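Local coordinates for protein thiosulfate sulfurtransferase TUM1 (PDB 3UTN) that transfers sulfur from NFS1 to UBA4 in the 2-thiolation of the wobble uridine of tRNAs, and has thiosulfate sulfurtransferase activity, at residues A[99-104]-A[135-140]; A[82-87]-A[94-99]; A[239-244]-A[262-267]; A[255-260]-A[292-297]. All blocks are in the same frame, centred on the assembly; numbering follows the deposited sequence.

Contact 1 of 4, residues A[99-104]-A[135-140]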
loop_
_atom_site.group_PDB
_atom_site.type_symbol
_atom_site.label_atom_id
_atom_site.label_comp_id
_atom_site.label_asym_id
_atom_site.label_seq_id
_atom_site.Cartn_x
_atom_site.Cartn_y
_atom_site.Cartn_z
ATOM N N LYS A 99 -11.620 -15.015 -0.533
ATOM C CA LYS A 99 -12.221 -15.485 -1.778
ATOM C C LYS A 99 -12.000 -14.513 -2.932
ATOM O O LYS A 99 -11.522 -14.910 -3.988
ATOM C CB LYS A 99 -13.711 -15.790 -1.598
ATOM C CG LYS A 99 -14.480 -15.896 -2.907
ATOM C CD LYS A 99 -15.712 -16.776 -2.794
ATOM C CE LYS A 99 -15.454 -18.155 -3.382
ATOM N NZ LYS A 99 -15.274 -18.101 -4.862
ATOM N N VAL A 100 -12.343 -13.245 -2.728
ATOM C CA VAL A 100 -12.098 -12.225 -3.742
ATOM C C VAL A 100 -10.619 -12.242 -4.113
ATOM O O VAL A 100 -10.271 -12.239 -5.287
ATOM C CB VAL A 100 -12.558 -10.826 -3.279
ATOM C CG1 VAL A 100 -11.928 -9.723 -4.121
ATOM C CG2 VAL A 100 -14.076 -10.734 -3.344
ATOM N N PHE A 101 -9.752 -12.311 -3.110
ATOM C CA PHE A 101 -8.335 -12.348 -3.383
ATOM C C PHE A 101 -7.934 -13.571 -4.195
ATOM O O PHE A 101 -7.306 -13.441 -5.235
ATOM C CB PHE A 101 -7.512 -12.305 -2.113
ATOM C CG PHE A 101 -6.049 -12.344 -2.379
ATOM C CD1 PHE A 101 -5.378 -11.187 -2.761
ATOM C CD2 PHE A 101 -5.346 -13.544 -2.299
ATOM C CE1 PHE A 101 -4.023 -11.220 -3.024
ATOM C CE2 PHE A 101 -3.991 -13.578 -2.561
ATOM C CZ PHE A 101 -3.329 -12.414 -2.926
ATOM N N ASP A 102 -8.296 -14.754 -3.707
ATOM C CA ASP A 102 -7.960 -15.998 -4.385
ATOM C C ASP A 102 -8.518 -16.028 -5.790
ATOM O O ASP A 102 -7.822 -16.415 -6.724
ATOM C CB ASP A 102 -8.470 -17.194 -3.592
ATOM C CG ASP A 102 -7.711 -17.394 -2.312
ATOM O OD1 ASP A 102 -6.668 -16.725 -2.132
ATOM O OD2 ASP A 102 -8.158 -18.210 -1.482
ATOM N N ASP A 103 -9.770 -15.606 -5.929
ATOM C CA ASP A 103 -10.423 -15.558 -7.227
ATOM C C ASP A 103 -9.679 -14.621 -8.143
ATOM O O ASP A 103 -9.434 -14.953 -9.291
ATOM C CB ASP A 103 -11.884 -15.137 -7.089
ATOM C CG ASP A 103 -12.735 -16.229 -6.477
ATOM O OD1 ASP A 103 -12.214 -17.350 -6.323
ATOM O OD2 ASP A 103 -13.908 -15.968 -6.143
ATOM N N ALA A 104 -9.299 -13.463 -7.613
ATOM C CA ALA A 104 -8.511 -12.507 -8.367
ATOM C C ALA A 104 -7.222 -13.164 -8.828
ATOM O O ALA A 104 -6.917 -13.170 -10.014
ATOM C CB ALA A 104 -8.215 -11.284 -7.522
ATOM N N GLY A 135 1.118 -10.015 0.061
ATOM C CA GLY A 135 1.839 -10.488 1.232
ATOM C C GLY A 135 0.899 -10.856 2.355
ATOM O O GLY A 135 1.022 -11.928 2.935
ATOM N N VAL A 136 -0.053 -9.977 2.659
ATOM C CA VAL A 136 -0.988 -10.236 3.748
ATOM C C VAL A 136 -1.758 -11.504 3.454
ATOM O O VAL A 136 -1.992 -12.311 4.341
ATOM C CB VAL A 136 -1.954 -9.069 3.992
ATOM C CG1 VAL A 136 -3.052 -9.469 4.967
ATOM C CG2 VAL A 136 -1.197 -7.882 4.545
ATOM N N MET A 137 -2.111 -11.685 2.189
ATOM C CA MET A 137 -2.824 -12.867 1.770
ATOM C C MET A 137 -1.908 -14.068 1.648
ATOM O O MET A 137 -2.287 -15.085 1.080
ATOM C CB MET A 137 -3.554 -12.602 0.464
ATOM C CG MET A 137 -4.799 -11.759 0.639
ATOM S SD MET A 137 -5.826 -12.353 1.995
ATOM C CE MET A 137 -6.333 -13.965 1.403
ATOM N N GLY A 138 -0.702 -13.935 2.187
ATOM C CA GLY A 138 0.193 -15.059 2.368
ATOM C C GLY A 138 0.886 -15.491 1.105
ATOM O O GLY A 138 1.406 -16.601 1.029
ATOM N N HIS A 139 0.901 -14.633 0.095
ATOM C CA HIS A 139 1.636 -15.004 -1.087
ATOM C C HIS A 139 3.086 -15.066 -0.729
ATOM O O HIS A 139 3.621 -14.113 -0.174
ATOM C CB HIS A 139 1.396 -14.080 -2.254
ATOM C CG HIS A 139 1.922 -14.639 -3.534
ATOM N ND1 HIS A 139 1.216 -15.483 -4.281
ATOM C CD2 HIS A 139 3.159 -14.510 -4.143
ATOM C CE1 HIS A 139 1.937 -15.848 -5.346
ATOM N NE2 HIS A 139 3.129 -15.255 -5.259
ATOM N N PRO A 140 3.730 -16.213 -1.003
ATOM C CA PRO A 140 5.056 -16.503 -0.482
ATOM C C PRO A 140 6.081 -15.469 -0.913
ATOM O O PRO A 140 6.834 -14.967 -0.086
ATOM C CB PRO A 140 5.379 -17.867 -1.095
ATOM C CG PRO A 140 4.051 -18.507 -1.282
ATOM C CD PRO A 140 3.162 -17.370 -1.714
#

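Contact 2 of 4, residues A[82-87]-A[94-99]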
loop_
_atom_site.group_PDB
_atom_site.type_symbol
_atom_site.label_atom_id
_atom_site.label_comp_id
_atom_site.label_asym_id
_atom_site.label_seq_id
_atom_site.Cartn_x
_atom_site.Cartn_y
_atom_site.Cartn_z
ATOM N N ASP A 82 -9.062 -1.959 -7.061
ATOM C CA ASP A 82 -10.483 -1.769 -6.801
ATOM C C ASP A 82 -11.232 -3.082 -6.725
ATOM O O ASP A 82 -12.005 -3.297 -5.799
ATOM C CB ASP A 82 -11.108 -0.893 -7.876
ATOM C CG ASP A 82 -10.595 0.510 -7.834
ATOM O OD1 ASP A 82 -10.349 1.022 -6.725
ATOM O OD2 ASP A 82 -10.438 1.106 -8.911
ATOM N N ALA A 83 -11.011 -3.946 -7.710
ATOM C CA ALA A 83 -11.721 -5.216 -7.783
ATOM C C ALA A 83 -11.254 -6.163 -6.696
ATOM O O ALA A 83 -12.054 -6.888 -6.117
ATOM C CB ALA A 83 -11.549 -5.842 -9.154
ATOM N N ILE A 84 -9.959 -6.139 -6.404
ATOM C CA ILE A 84 -9.393 -7.027 -5.401
ATOM C C ILE A 84 -9.412 -6.311 -4.058
ATOM O O ILE A 84 -8.385 -6.006 -3.451
ATOM C CB ILE A 84 -7.997 -7.520 -5.797
ATOM C CG1 ILE A 84 -7.997 -7.888 -7.285
ATOM C CG2 ILE A 84 -7.583 -8.691 -4.916
ATOM C CD1 ILE A 84 -6.635 -8.119 -7.894
ATOM N N SER A 85 -10.628 -6.027 -3.624
ATOM C CA SER A 85 -10.874 -5.346 -2.387
ATOM C C SER A 85 -12.214 -5.864 -1.918
ATOM O O SER A 85 -12.885 -6.612 -2.641
ATOM C CB SER A 85 -10.943 -3.836 -2.615
ATOM O OG SER A 85 -12.023 -3.508 -3.466
ATOM N N ASP A 86 -12.599 -5.484 -0.708
ATOM C CA ASP A 86 -13.937 -5.762 -0.253
ATOM C C ASP A 86 -14.864 -4.704 -0.828
ATOM O O ASP A 86 -15.129 -3.686 -0.197
ATOM C CB ASP A 86 -14.007 -5.792 1.269
ATOM C CG ASP A 86 -15.337 -6.306 1.771
ATOM O OD1 ASP A 86 -16.192 -6.657 0.931
ATOM O OD2 ASP A 86 -15.529 -6.363 2.996
ATOM N N LYS A 87 -15.350 -4.953 -2.039
ATOM C CA LYS A 87 -16.255 -4.019 -2.709
ATOM C C LYS A 87 -17.616 -3.941 -2.013
ATOM O O LYS A 87 -18.382 -3.008 -2.247
ATOM C CB LYS A 87 -16.415 -4.379 -4.190
ATOM C CG LYS A 87 -15.108 -4.336 -4.969
ATOM C CD LYS A 87 -15.322 -4.119 -6.460
ATOM C CE LYS A 87 -15.787 -5.380 -7.173
ATOM N NZ LYS A 87 -15.443 -5.343 -8.626
ATOM N N MET A 94 -11.046 -1.552 1.003
ATOM C CA MET A 94 -10.991 -2.448 2.125
ATOM C C MET A 94 -10.381 -3.737 1.661
ATOM O O MET A 94 -10.647 -4.203 0.555
ATOM C CB MET A 94 -12.371 -2.672 2.727
ATOM C CG MET A 94 -12.892 -1.437 3.437
ATOM S SD MET A 94 -11.659 -0.722 4.535
ATOM C CE MET A 94 -11.610 -1.974 5.819
ATOM N N PHE A 95 -9.546 -4.295 2.517
ATOM C CA PHE A 95 -8.815 -5.488 2.193
ATOM C C PHE A 95 -9.750 -6.543 1.637
ATOM O O PHE A 95 -10.842 -6.741 2.173
ATOM C CB PHE A 95 -8.119 -6.020 3.426
ATOM C CG PHE A 95 -6.979 -6.910 3.103
ATOM C CD1 PHE A 95 -5.762 -6.366 2.723
ATOM C CD2 PHE A 95 -7.128 -8.283 3.134
ATOM C CE1 PHE A 95 -4.702 -7.183 2.403
ATOM C CE2 PHE A 95 -6.071 -9.106 2.809
ATOM C CZ PHE A 95 -4.862 -8.558 2.437
ATOM N N PRO A 96 -9.339 -7.210 0.547
ATOM C CA PRO A 96 -10.250 -8.181 -0.024
ATOM C C PRO A 96 -10.465 -9.356 0.904
ATOM O O PRO A 96 -9.623 -9.652 1.752
ATOM C CB PRO A 96 -9.529 -8.644 -1.295
ATOM C CG PRO A 96 -8.091 -8.369 -1.037
ATOM C CD PRO A 96 -8.094 -7.100 -0.235
ATOM N N THR A 97 -11.604 -10.009 0.742
ATOM C CA THR A 97 -11.834 -11.285 1.377
ATOM C C THR A 97 -10.891 -12.289 0.738
ATOM O O THR A 97 -10.439 -12.108 -0.405
ATOM C CB THR A 97 -13.279 -11.762 1.164
ATOM O OG1 THR A 97 -13.503 -11.966 -0.235
ATOM C CG2 THR A 97 -14.275 -10.734 1.690
ATOM N N LYS A 98 -10.590 -13.342 1.488
ATOM C CA LYS A 98 -9.811 -14.459 0.995
ATOM C C LYS A 98 -10.299 -14.891 -0.385
ATOM O O LYS A 98 -9.492 -15.083 -1.297
ATOM C CB LYS A 98 -9.911 -15.620 1.977
ATOM C CG LYS A 98 -8.949 -16.761 1.715
ATOM C CD LYS A 98 -9.426 -18.014 2.435
ATOM C CE LYS A 98 -8.418 -19.141 2.303
ATOM N NZ LYS A 98 -8.088 -19.408 0.877
ATOM N N LYS A 99 -11.620 -15.015 -0.533
ATOM C CA LYS A 99 -12.221 -15.485 -1.778
ATOM C C LYS A 99 -12.000 -14.513 -2.932
ATOM O O LYS A 99 -11.522 -14.910 -3.988
ATOM C CB LYS A 99 -13.711 -15.790 -1.598
ATOM C CG LYS A 99 -14.480 -15.896 -2.907
ATOM C CD LYS A 99 -15.712 -16.776 -2.794
ATOM C CE LYS A 99 -15.454 -18.155 -3.382
ATOM N NZ LYS A 99 -15.274 -18.101 -4.862
HETATM O O HOH W 1 -13.143 -8.847 -0.934
HETATM O O HOH W 2 -13.523 -1.510 -0.144
#

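Contact 3 of 4, residues A[239-244]-A[262-267]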
loop_
_atom_site.group_PDB
_atom_site.type_symbol
_atom_site.label_atom_id
_atom_site.label_comp_id
_atom_site.label_asym_id
_atom_site.label_seq_id
_atom_site.Cartn_x
_atom_site.Cartn_y
_atom_site.Cartn_z
ATOM N N TYR A 239 2.215 10.170 3.025
ATOM C CA TYR A 239 3.001 9.121 2.396
ATOM C C TYR A 239 4.110 9.671 1.507
ATOM O O TYR A 239 5.191 9.099 1.445
ATOM C CB TYR A 239 2.097 8.176 1.613
ATOM C CG TYR A 239 1.559 8.750 0.336
ATOM C CD1 TYR A 239 2.281 8.646 -0.850
ATOM C CD2 TYR A 239 0.327 9.397 0.304
ATOM C CE1 TYR A 239 1.791 9.162 -2.033
ATOM C CE2 TYR A 239 -0.168 9.922 -0.875
ATOM C CZ TYR A 239 0.569 9.797 -2.036
ATOM O OH TYR A 239 0.090 10.310 -3.212
ATOM N N GLY A 240 3.825 10.787 0.836
ATOM C CA GLY A 240 4.774 11.436 -0.057
ATOM C C GLY A 240 6.056 11.816 0.651
ATOM O O GLY A 240 7.120 11.859 0.038
ATOM N N SER A 241 5.954 12.065 1.953
ATOM C CA SER A 241 7.118 12.408 2.760
ATOM C C SER A 241 8.087 11.238 2.858
ATOM O O SER A 241 9.248 11.418 3.187
ATOM C CB SER A 241 6.692 12.840 4.160
ATOM O OG SER A 241 6.265 11.726 4.931
ATOM N N LEU A 242 7.600 10.037 2.578
ATOM C CA LEU A 242 8.416 8.849 2.736
ATOM C C LEU A 242 8.881 8.307 1.394
ATOM O O LEU A 242 9.559 7.291 1.325
ATOM C CB LEU A 242 7.662 7.795 3.548
ATOM C CG LEU A 242 7.346 8.250 4.973
ATOM C CD1 LEU A 242 6.706 7.123 5.750
ATOM C CD2 LEU A 242 8.603 8.710 5.692
ATOM N N LEU A 243 8.513 9.003 0.330
ATOM C CA LEU A 243 8.928 8.622 -1.002
ATOM C C LEU A 243 9.815 9.708 -1.545
ATOM O O LEU A 243 9.645 10.878 -1.201
ATOM C CB LEU A 243 7.716 8.449 -1.909
ATOM C CG LEU A 243 6.710 7.389 -1.464
ATOM C CD1 LEU A 243 5.554 7.339 -2.445
ATOM C CD2 LEU A 243 7.386 6.031 -1.358
ATOM N N ASP A 244 10.765 9.332 -2.390
ATOM C CA ASP A 244 11.529 10.340 -3.092
ATOM C C ASP A 244 10.541 11.239 -3.838
ATOM O O ASP A 244 9.644 10.737 -4.517
ATOM C CB ASP A 244 12.533 9.717 -4.051
ATOM C CG ASP A 244 13.196 10.751 -4.933
ATOM O OD1 ASP A 244 14.268 11.261 -4.551
ATOM O OD2 ASP A 244 12.621 11.078 -5.991
ATOM N N GLU A 262 13.123 9.983 9.398
ATOM C CA GLU A 262 13.387 10.968 10.446
ATOM C C GLU A 262 13.055 12.384 9.975
ATOM O O GLU A 262 12.559 13.187 10.756
ATOM C CB GLU A 262 14.819 10.870 10.996
ATOM C CG GLU A 262 15.900 11.372 10.054
ATOM C CD GLU A 262 17.254 11.567 10.720
ATOM O OE1 GLU A 262 17.307 11.714 11.964
ATOM O OE2 GLU A 262 18.267 11.583 9.984
ATOM N N LYS A 263 13.311 12.670 8.700
ATOM C CA LYS A 263 12.982 13.967 8.115
ATOM C C LYS A 263 11.472 14.152 8.100
ATOM O O LYS A 263 10.967 15.206 8.477
ATOM C CB LYS A 263 13.550 14.090 6.698
ATOM C CG LYS A 263 13.359 15.442 6.028
ATOM C CD LYS A 263 14.197 16.536 6.684
ATOM C CE LYS A 263 14.260 17.788 5.820
ATOM N NZ LYS A 263 12.911 18.302 5.453
ATOM N N ALA A 264 10.756 13.115 7.676
ATOM C CA ALA A 264 9.302 13.142 7.679
ATOM C C ALA A 264 8.794 13.342 9.096
ATOM O O ALA A 264 7.923 14.174 9.339
ATOM C CB ALA A 264 8.751 11.865 7.088
ATOM N N LEU A 265 9.357 12.586 10.034
ATOM C CA LEU A 265 8.979 12.714 11.439
ATOM C C LEU A 265 9.297 14.107 11.964
ATOM O O LEU A 265 8.515 14.672 12.719
ATOM C CB LEU A 265 9.666 11.651 12.294
ATOM C CG LEU A 265 9.383 10.189 11.941
ATOM C CD1 LEU A 265 10.315 9.282 12.723
ATOM C CD2 LEU A 265 7.925 9.816 12.168
ATOM N N LYS A 266 10.432 14.662 11.545
ATOM C CA LYS A 266 10.805 16.026 11.922
ATOM C C LYS A 266 9.853 17.038 11.284
ATOM O O LYS A 266 9.265 17.869 11.980
ATOM C CB LYS A 266 12.261 16.332 11.537
ATOM C CG LYS A 266 12.673 17.787 11.749
ATOM C CD LYS A 266 14.048 18.100 11.171
ATOM C CE LYS A 266 15.165 17.708 12.127
ATOM N NZ LYS A 266 16.507 18.101 11.609
ATOM N N ASP A 267 9.703 16.949 9.963
ATOM C CA ASP A 267 8.876 17.872 9.190
ATOM C C ASP A 267 7.452 17.939 9.708
ATOM O O ASP A 267 6.871 19.017 9.811
ATOM C CB ASP A 267 8.854 17.472 7.713
ATOM C CG ASP A 267 10.178 17.712 7.019
ATOM O OD1 ASP A 267 11.007 18.484 7.544
ATOM O OD2 ASP A 267 10.392 17.123 5.940
#

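Contact 4 of 4, residues A[255-260]-A[292-297]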
loop_
_atom_site.group_PDB
_atom_site.type_symbol
_atom_site.label_atom_id
_atom_site.label_comp_id
_atom_site.label_asym_id
_atom_site.label_seq_id
_atom_site.Cartn_x
_atom_site.Cartn_y
_atom_site.Cartn_z
ATOM N N GLU A 255 20.169 3.923 5.903
ATOM C CA GLU A 255 20.334 5.352 6.117
ATOM C C GLU A 255 19.344 6.182 5.305
ATOM O O GLU A 255 18.778 7.136 5.823
ATOM C CB GLU A 255 21.781 5.798 5.862
ATOM C CG GLU A 255 22.233 5.744 4.409
ATOM C CD GLU A 255 23.682 6.175 4.215
ATOM O OE1 GLU A 255 24.433 6.257 5.212
ATOM O OE2 GLU A 255 24.070 6.422 3.053
ATOM N N ALA A 256 19.127 5.811 4.044
ATOM C CA ALA A 256 18.278 6.597 3.161
ATOM C C ALA A 256 16.864 6.693 3.718
ATOM O O ALA A 256 16.377 7.790 3.983
ATOM C CB ALA A 256 18.275 6.025 1.754
ATOM N N ILE A 257 16.222 5.542 3.922
ATOM C CA ILE A 257 14.865 5.524 4.463
ATOM C C ILE A 257 14.835 6.138 5.859
ATOM O O ILE A 257 13.890 6.831 6.207
ATOM C CB ILE A 257 14.230 4.111 4.454
ATOM C CG1 ILE A 257 12.742 4.179 4.831
ATOM C CG2 ILE A 257 14.961 3.166 5.389
ATOM C CD1 ILE A 257 11.890 4.952 3.849
ATOM N N HIS A 258 15.883 5.906 6.647
ATOM C CA HIS A 258 15.947 6.518 7.970
ATOM C C HIS A 258 16.011 7.999 7.871
ATOM O O HIS A 258 15.276 8.684 8.572
ATOM C CB HIS A 258 17.084 5.956 8.807
ATOM C CG HIS A 258 16.957 4.487 9.051
ATOM N ND1 HIS A 258 17.998 3.651 8.975
ATOM C CD2 HIS A 258 15.842 3.707 9.332
ATOM C CE1 HIS A 258 17.581 2.397 9.207
ATOM N NE2 HIS A 258 16.259 2.434 9.426
ATOM N N ALA A 259 16.861 8.506 6.976
ATOM C CA ALA A 259 16.969 9.942 6.754
ATOM C C ALA A 259 15.621 10.474 6.305
ATOM O O ALA A 259 15.130 11.470 6.820
ATOM C CB ALA A 259 18.038 10.257 5.716
ATOM N N THR A 260 15.010 9.782 5.352
ATOM C CA THR A 260 13.696 10.169 4.880
ATOM C C THR A 260 12.667 10.095 6.003
ATOM O O THR A 260 11.924 11.053 6.229
ATOM C CB THR A 260 13.275 9.304 3.693
ATOM O OG1 THR A 260 14.171 9.557 2.607
ATOM C CG2 THR A 260 11.860 9.639 3.265
ATOM N N LYS A 292 3.311 2.563 5.668
ATOM C CA LYS A 292 3.518 1.332 6.392
ATOM C C LYS A 292 4.760 0.646 5.833
ATOM O O LYS A 292 5.635 0.213 6.572
ATOM C CB LYS A 292 2.297 0.444 6.230
ATOM C CG LYS A 292 2.465 -0.947 6.785
ATOM C CD LYS A 292 1.185 -1.724 6.587
ATOM C CE LYS A 292 1.248 -3.019 7.359
ATOM N NZ LYS A 292 2.353 -3.871 6.855
ATOM N N THR A 293 4.823 0.582 4.512
ATOM C CA THR A 293 5.917 -0.052 3.811
ATOM C C THR A 293 7.212 0.696 4.047
ATOM O O THR A 293 8.246 0.073 4.288
ATOM C CB THR A 293 5.601 -0.143 2.315
ATOM O OG1 THR A 293 4.425 -0.941 2.155
ATOM C CG2 THR A 293 6.744 -0.769 1.553
ATOM N N ALA A 294 7.143 2.023 3.997
ATOM C CA ALA A 294 8.295 2.869 4.289
ATOM C C ALA A 294 8.793 2.623 5.705
ATOM O O ALA A 294 9.994 2.516 5.932
ATOM C CB ALA A 294 7.949 4.327 4.104
ATOM N N LEU A 295 7.857 2.517 6.645
ATOM C CA LEU A 295 8.196 2.263 8.038
ATOM C C LEU A 295 8.857 0.908 8.197
ATOM O O LEU A 295 9.904 0.789 8.824
ATOM C CB LEU A 295 6.954 2.359 8.916
ATOM C CG LEU A 295 6.279 3.726 8.881
ATOM C CD1 LEU A 295 5.061 3.731 9.776
ATOM C CD2 LEU A 295 7.245 4.829 9.284
ATOM N N GLU A 296 8.254 -0.112 7.605
ATOM C CA GLU A 296 8.834 -1.439 7.646
ATOM C C GLU A 296 10.179 -1.459 6.949
ATOM O O GLU A 296 11.109 -2.127 7.397
ATOM C CB GLU A 296 7.890 -2.436 7.013
ATOM C CG GLU A 296 6.667 -2.646 7.871
ATOM C CD GLU A 296 5.484 -3.147 7.086
ATOM O OE1 GLU A 296 5.543 -3.170 5.835
ATOM O OE2 GLU A 296 4.496 -3.521 7.736
ATOM N N LEU A 297 10.270 -0.710 5.858
ATOM C CA LEU A 297 11.523 -0.515 5.164
ATOM C C LEU A 297 12.550 0.080 6.110
ATOM O O LEU A 297 13.694 -0.350 6.129
ATOM C CB LEU A 297 11.322 0.403 3.967
ATOM C CG LEU A 297 12.537 0.657 3.092
ATOM C CD1 LEU A 297 13.021 -0.655 2.501
ATOM C CD2 LEU A 297 12.121 1.625 2.008
#

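Contact 1 of 4, residues A[99-104]-A[135-140]
Phe101 and Met137 make a buried, apolar Met-aromatic contact. It joins helix 98-107 to the C-terminal end of helix 127-136 in the first rhodanese domain. Their CA atoms are the nearest pair across the two segments. Met137 CB lies over one face of the phenyl ring, 3.3 Å from the Phe101 ring centroid and 17° off the ring normal, which makes a CH-pi contact. It sits toward the rim, above Phe101 CE2 and CZ. The methionine chain then runs back across the ring. Met137 CG comes 3.3 Å from Phe101 CG, and Met137 CE ends beside Phe101 CD2 at 3.9 Å. The two side chains thus slide past each other in opposite directions. Phe101 CG is anti to the backbone N (chi1 180°), which carries the ring out to Met137. The sulfur sits obliquely, with Met137 SD 4.8 Å from the Phe101 centroid. With an alanine here, Met137 CB and CG would lose the ring face, and a gap would probably open between helix 98-107 and the turn after helix 127-136, in which the methionine could turn. Met137 lies where helix 127-136 ends in a Schellman motif. Gly138, with positive phi, is its C-prime residue, and Gly138 N bonds to Gly135 O at 2.7 Å. Ser176 serves both sides: its OG bonds Met137 O and its N bonds Asp102 OD1. Asp102 also has a salt bridge to Lys98. The chemistry implies a join made by shape and dispersion, while Asp102 and the Met137 carbonyl find their partners outside the pair.

Contact 2 of 4, residues A[82-87]-A[94-99]
Asp86, Pro96 and Met94 give up the most surface where the loop 82-87 packs against 94-99. Asp86 N donates to Met94 O at 2.7 Å. The N-H points nearly straight at the oxygen (166°), but the donor stands above the carbonyl plane, 38° out of it. Water 2 completes this pairing by joining Met94 N to Asp86 O. The side chains meet at their roots, with Asp86 CB 3.8 Å from Met94 CB. The Asp86 carboxylate makes weak bonds through OD1 to Lys88 N and Ser89 N. Pro96 lays its ring on the Ile84 peptide: Pro96 CG and CD each lie 3.4 Å from Ile84 O. Pro96 CG also meets Ile84 CG2 at 3.9 Å. With a glycine in place of this proline, Ile84 would lose its ring partner, and the backbone before the helix would probably be freer to turn. Water 1 accepts from Thr97 N and donates to Ser85 O, a second bridge between the segments. Thr97 is the N-cap of helix 98-107, its OG1 bonding Val100 N. Ile84 and Pro96 both rest on Phe101 of that helix, and Pro96 also touches Thr133 of helix 127-136. Met94 faces the second domain, touching Asp307 just after strand 303-306, with its side chain about 9 Å from that of the active-site Cys282.

Contact 3 of 4, residues A[239-244]-A[262-267]
Ala264 brings a single methyl group against Ser241 and Leu242, and this makes up the whole contact. The apolar part is Ala264 CB against Leu242 CD2 at 3.5 Å, tighter than a usual carbon-carbon contact. Leu242 CG is anti to the carbonyl carbon (chi1 -63°), and one methyl branch reaches the alanine. Ser241 supplies the other touch, with its OG 3.3 Å from Ala264 CB. This is packing against a methyl; the polar need of the hydroxyl is met by Pro238 O, one turn back. Backbone bonds hold the first segment in shape. Leu242 N bonds to Tyr239 O at 2.8 Å, within the 3-10 turn 239-242. A salt bridge lies within the helix, where Lys263 NZ bonds both Asp267 OD1 and OD2, each at 2.8 Å. Both oxygens use their syn lone pairs, so the ammonium sits in the fork of the carboxylate. In the fold, the 3-10 turn follows strand 234-236, the edge strand of the second domain's sheet, and packs against helix 255-267. Ala264 also meets Leu237. Beyond the turn lies helix 286-297, touched by Leu242 at Ala294 and by Tyr239 at Ser287, Ile290 and Ile291.

Contact 4 of 4, residues A[255-260]-A[292-297]
Two helical segments meet here, with Ile257 and Leu297 as the nearest CA pair at 6.9 Å. Each keeps regular i to i+4 bonding, such as Thr260 N to Ala256 O at 2.8 Å and Leu297 N to Thr293 O at 2.7 Å. Leu297 is the last residue of helix 286-297, so Ile257 meets the end of that helix. Ile257 carries the contact. Its CG1 is anti to the backbone N (chi1 -171°), which sends the longer branch between Ala294 and Leu297. Ile257 CG1 lies 3.4 Å from Ala294 O, a carbon set against a backbone carbonyl. At the end of the branch, Ile257 CD1 meets Leu297 CD2 at 3.8 Å and Ala294 CB at 4.0 Å. The shorter branch, Ile257 CG2, lies 3.8 Å from Leu297 O. The isoleucine and leucine side chains cross obliquely. Ala294 offers just a methyl group, which probably helps the isoleucine come close to the backbone. Nearby, His258 NE2 is hydrogen-bonded to Ala298 O, a polar tie beside the apolar patch. Leu297 also packs on Tyr250. Lys292, at the far end of its segment, forms a salt bridge with Glu184. This is plain helix-helix packing in the alpha/beta rhodanese fold. Helix 286-297 is the one that follows the catalytic loop, since Cys282 lies between strand 278-281 and this helix.

Overall arrangement
Contacts 1 and 2 belong to the first rhodanese domain, contacts 3 and 4 to the second, on opposite sides of the chain's centre. All four are largely buried, though charged residues beside them reach the surface. Contacts 1 and 2 share helix 98-107 and touch each other, for instance through Met137 SD and Phe95 CE2 at 3.4 Å. Contacts 3 and 4 share helix 255-267 and meet where Leu242 CD1 lies 3.5 Å from Ala294 CB. Contact 2 differs in chemistry: it joins largely irregular segments by a backbone bond and waters as well as by proline packing. The others rely on side-chain packing, aromatic in contact 1 and mostly aliphatic in contacts 3 and 4.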